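PDB 4LK4: VESB protease from Vibrio cholerae, which is a secreted trypsin-like protein of the peptidase S1 family that probably cleaves peptide bonds as a serine endopeptidase. Local coordinates for residues A290-L295 with Y327-I332. The protein carries 1 engineered substitution. Numbering follows the deposited sequence.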
loop_
_atom_site.group_PDB
_atom_site.type_symbol
_atom_site.label_atom_id
_atom_site.label_comp_id
_atom_site.label_asym_id
_atom_site.label_seq_id
_atom_site.Cartn_x
_atom_site.Cartn_y
_atom_site.Cartn_z
ATOM N N ALA A 290 8.904 -2.032 29.485
ATOM C CA ALA A 290 10.291 -1.994 29.939
ATOM C C ALA A 290 11.249 -2.727 29.010
ATOM O O ALA A 290 12.411 -2.362 28.924
ATOM C CB ALA A 290 10.387 -2.579 31.330
ATOM N N ASP A 291 10.766 -3.763 28.331
ATOM C CA ASP A 291 11.534 -4.421 27.271
ATOM C C ASP A 291 12.071 -3.429 26.241
ATOM O O ASP A 291 13.160 -3.602 25.697
ATOM C CB ASP A 291 10.645 -5.394 26.493
ATOM C CG ASP A 291 10.133 -6.539 27.330
ATOM O OD1 ASP A 291 10.837 -6.967 28.259
ATOM O OD2 ASP A 291 9.021 -7.023 27.032
ATOM N N PHE A 292 11.271 -2.416 25.931
ATOM C CA PHE A 292 11.605 -1.483 24.875
ATOM C C PHE A 292 12.372 -0.321 25.468
ATOM O O PHE A 292 12.136 0.057 26.592
ATOM C CB PHE A 292 10.329 -1.011 24.194
ATOM C CG PHE A 292 10.554 -0.008 23.118
ATOM C CD1 PHE A 292 10.624 1.343 23.420
ATOM C CD2 PHE A 292 10.683 -0.409 21.797
ATOM C CE1 PHE A 292 10.832 2.279 22.425
ATOM C CE2 PHE A 292 10.885 0.521 20.794
ATOM C CZ PHE A 292 10.961 1.868 21.112
ATOM N N SER A 293 13.316 0.212 24.712
ATOM C CA SER A 293 14.127 1.325 25.167
ATOM C C SER A 293 14.646 2.101 23.956
ATOM O O SER A 293 14.743 1.556 22.860
ATOM C CB SER A 293 15.274 0.832 26.073
ATOM O OG SER A 293 15.980 -0.293 25.535
ATOM N N VAL A 294 14.938 3.383 24.155
ATOM C CA VAL A 294 15.496 4.240 23.116
ATOM C C VAL A 294 16.962 4.488 23.415
ATOM O O VAL A 294 17.282 5.230 24.317
ATOM C CB VAL A 294 14.786 5.608 23.080
ATOM C CG1 VAL A 294 15.404 6.519 22.017
ATOM C CG2 VAL A 294 13.304 5.415 22.839
ATOM N N LEU A 295 17.866 3.889 22.660
ATOM C CA LEU A 295 19.287 4.102 22.917
ATOM C C LEU A 295 19.747 5.485 22.496
ATOM O O LEU A 295 20.652 6.040 23.081
ATOM C CB LEU A 295 20.117 3.058 22.185
ATOM C CG LEU A 295 19.743 1.612 22.503
ATOM C CD1 LEU A 295 20.792 0.673 21.932
ATOM C CD2 LEU A 295 19.578 1.401 24.003
ATOM N N TYR A 327 6.632 -4.192 18.684
ATOM C CA TYR A 327 6.405 -2.878 19.278
ATOM C C TYR A 327 6.284 -1.790 18.229
ATOM O O TYR A 327 7.168 -1.619 17.401
ATOM C CB TYR A 327 7.519 -2.501 20.258
ATOM C CG TYR A 327 7.668 -3.426 21.424
ATOM C CD1 TYR A 327 6.583 -3.739 22.234
ATOM C CD2 TYR A 327 8.904 -3.967 21.751
ATOM C CE1 TYR A 327 6.732 -4.576 23.342
ATOM C CE2 TYR A 327 9.053 -4.803 22.844
ATOM C CZ TYR A 327 7.967 -5.114 23.629
ATOM O OH TYR A 327 8.127 -5.950 24.716
ATOM N N ASP A 328 5.200 -1.038 18.332
ATOM C CA ASP A 328 4.912 0.092 17.478
ATOM C C ASP A 328 5.110 1.396 18.207
ATOM O O ASP A 328 4.620 1.577 19.311
ATOM C CB ASP A 328 3.463 -0.005 17.018
ATOM C CG ASP A 328 3.237 -1.198 16.099
ATOM O OD1 ASP A 328 4.254 -1.805 15.697
ATOM O OD2 ASP A 328 2.078 -1.531 15.766
ATOM N N PHE A 329 5.831 2.307 17.585
ATOM C CA PHE A 329 6.032 3.627 18.157
ATOM C C PHE A 329 5.857 4.699 17.084
ATOM O O PHE A 329 6.042 4.457 15.892
ATOM C CB PHE A 329 7.413 3.736 18.801
ATOM C CG PHE A 329 8.528 3.416 17.862
ATOM C CD1 PHE A 329 8.926 2.110 17.666
ATOM C CD2 PHE A 329 9.155 4.421 17.149
ATOM C CE1 PHE A 329 9.941 1.810 16.781
ATOM C CE2 PHE A 329 10.175 4.136 16.275
ATOM C CZ PHE A 329 10.566 2.824 16.082
ATOM N N GLU A 330 5.540 5.889 17.549
ATOM C CA GLU A 330 5.055 6.962 16.738
ATOM C C GLU A 330 5.881 8.207 17.027
ATOM O O GLU A 330 6.069 8.582 18.200
ATOM C CB GLU A 330 3.604 7.199 17.140
ATOM C CG GLU A 330 2.791 8.043 16.193
ATOM C CD GLU A 330 1.305 7.653 16.194
ATOM O OE1 GLU A 330 0.502 8.366 16.838
ATOM O OE2 GLU A 330 0.943 6.625 15.557
ATOM N N LEU A 331 6.387 8.844 15.983
ATOM C CA LEU A 331 6.985 10.160 16.137
ATOM C C LEU A 331 6.022 11.168 15.536
ATOM O O LEU A 331 5.531 10.964 14.440
ATOM C CB LEU A 331 8.343 10.259 15.446
ATOM C CG LEU A 331 9.585 9.703 16.140
ATOM C CD1 LEU A 331 9.564 8.183 16.212
ATOM C CD2 LEU A 331 10.814 10.170 15.368
ATOM N N ILE A 332 5.788 12.260 16.257
ATOM C CA ILE A 332 4.841 13.289 15.867
ATOM C C ILE A 332 5.562 14.605 15.581
ATOM O O ILE A 332 6.422 15.040 16.366
ATOM C CB ILE A 332 3.872 13.567 17.011
ATOM C CG1 ILE A 332 3.349 12.267 17.615
ATOM C CG2 ILE A 332 2.722 14.413 16.515
ATOM C CD1 ILE A 332 2.649 12.476 18.943
#
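Phe292 meets Tyr327 and Phe329 across the interior between two strands, a worked example of how facing layers of a beta sandwich are joined by side chains, with no backbone hydrogen bonds between the two segments. Followed outward from the chain, Phe292 first places CB over one face of the Tyr327 ring, 4.1 Å from Tyr327 CD2. Its CG lies anti to the backbone N (chi1 178°), which carries the ring inward between the two strands. Next, Phe292 CD2 comes within 4.0 Å of Tyr327 CD2 and also touches Tyr327 CB; the edge of the phenylalanine is turned toward the tyrosine face in an offset edge-to-face pair, planes 78° apart. Farther out, Phe292 CE2 and CZ both lean on Phe329, the latter 4.0 Å from Phe329 CD1, and here the rings meet obliquely at 42°.

This aromatic cluster lies within the Ig-like domain that accompanies the trypsin domain. Strand 292-297 borders 310-319, strand 324-335 borders 338-349, and Val315 and Phe268 extend the apolar interior around Phe292 and Phe329 respectively.

At the far end of its ring, Tyr327, whose side chain runs antiparallel alongside that of Phe292, brings its hydroxyl to Asp291, with Tyr327 OH 2.7 Å from Asp291 OD2. Asp291 CB packs obliquely against the same phenol, 3.9 Å from Tyr327 CZ, while the carboxylate makes a long, weak ion pair with Arg323.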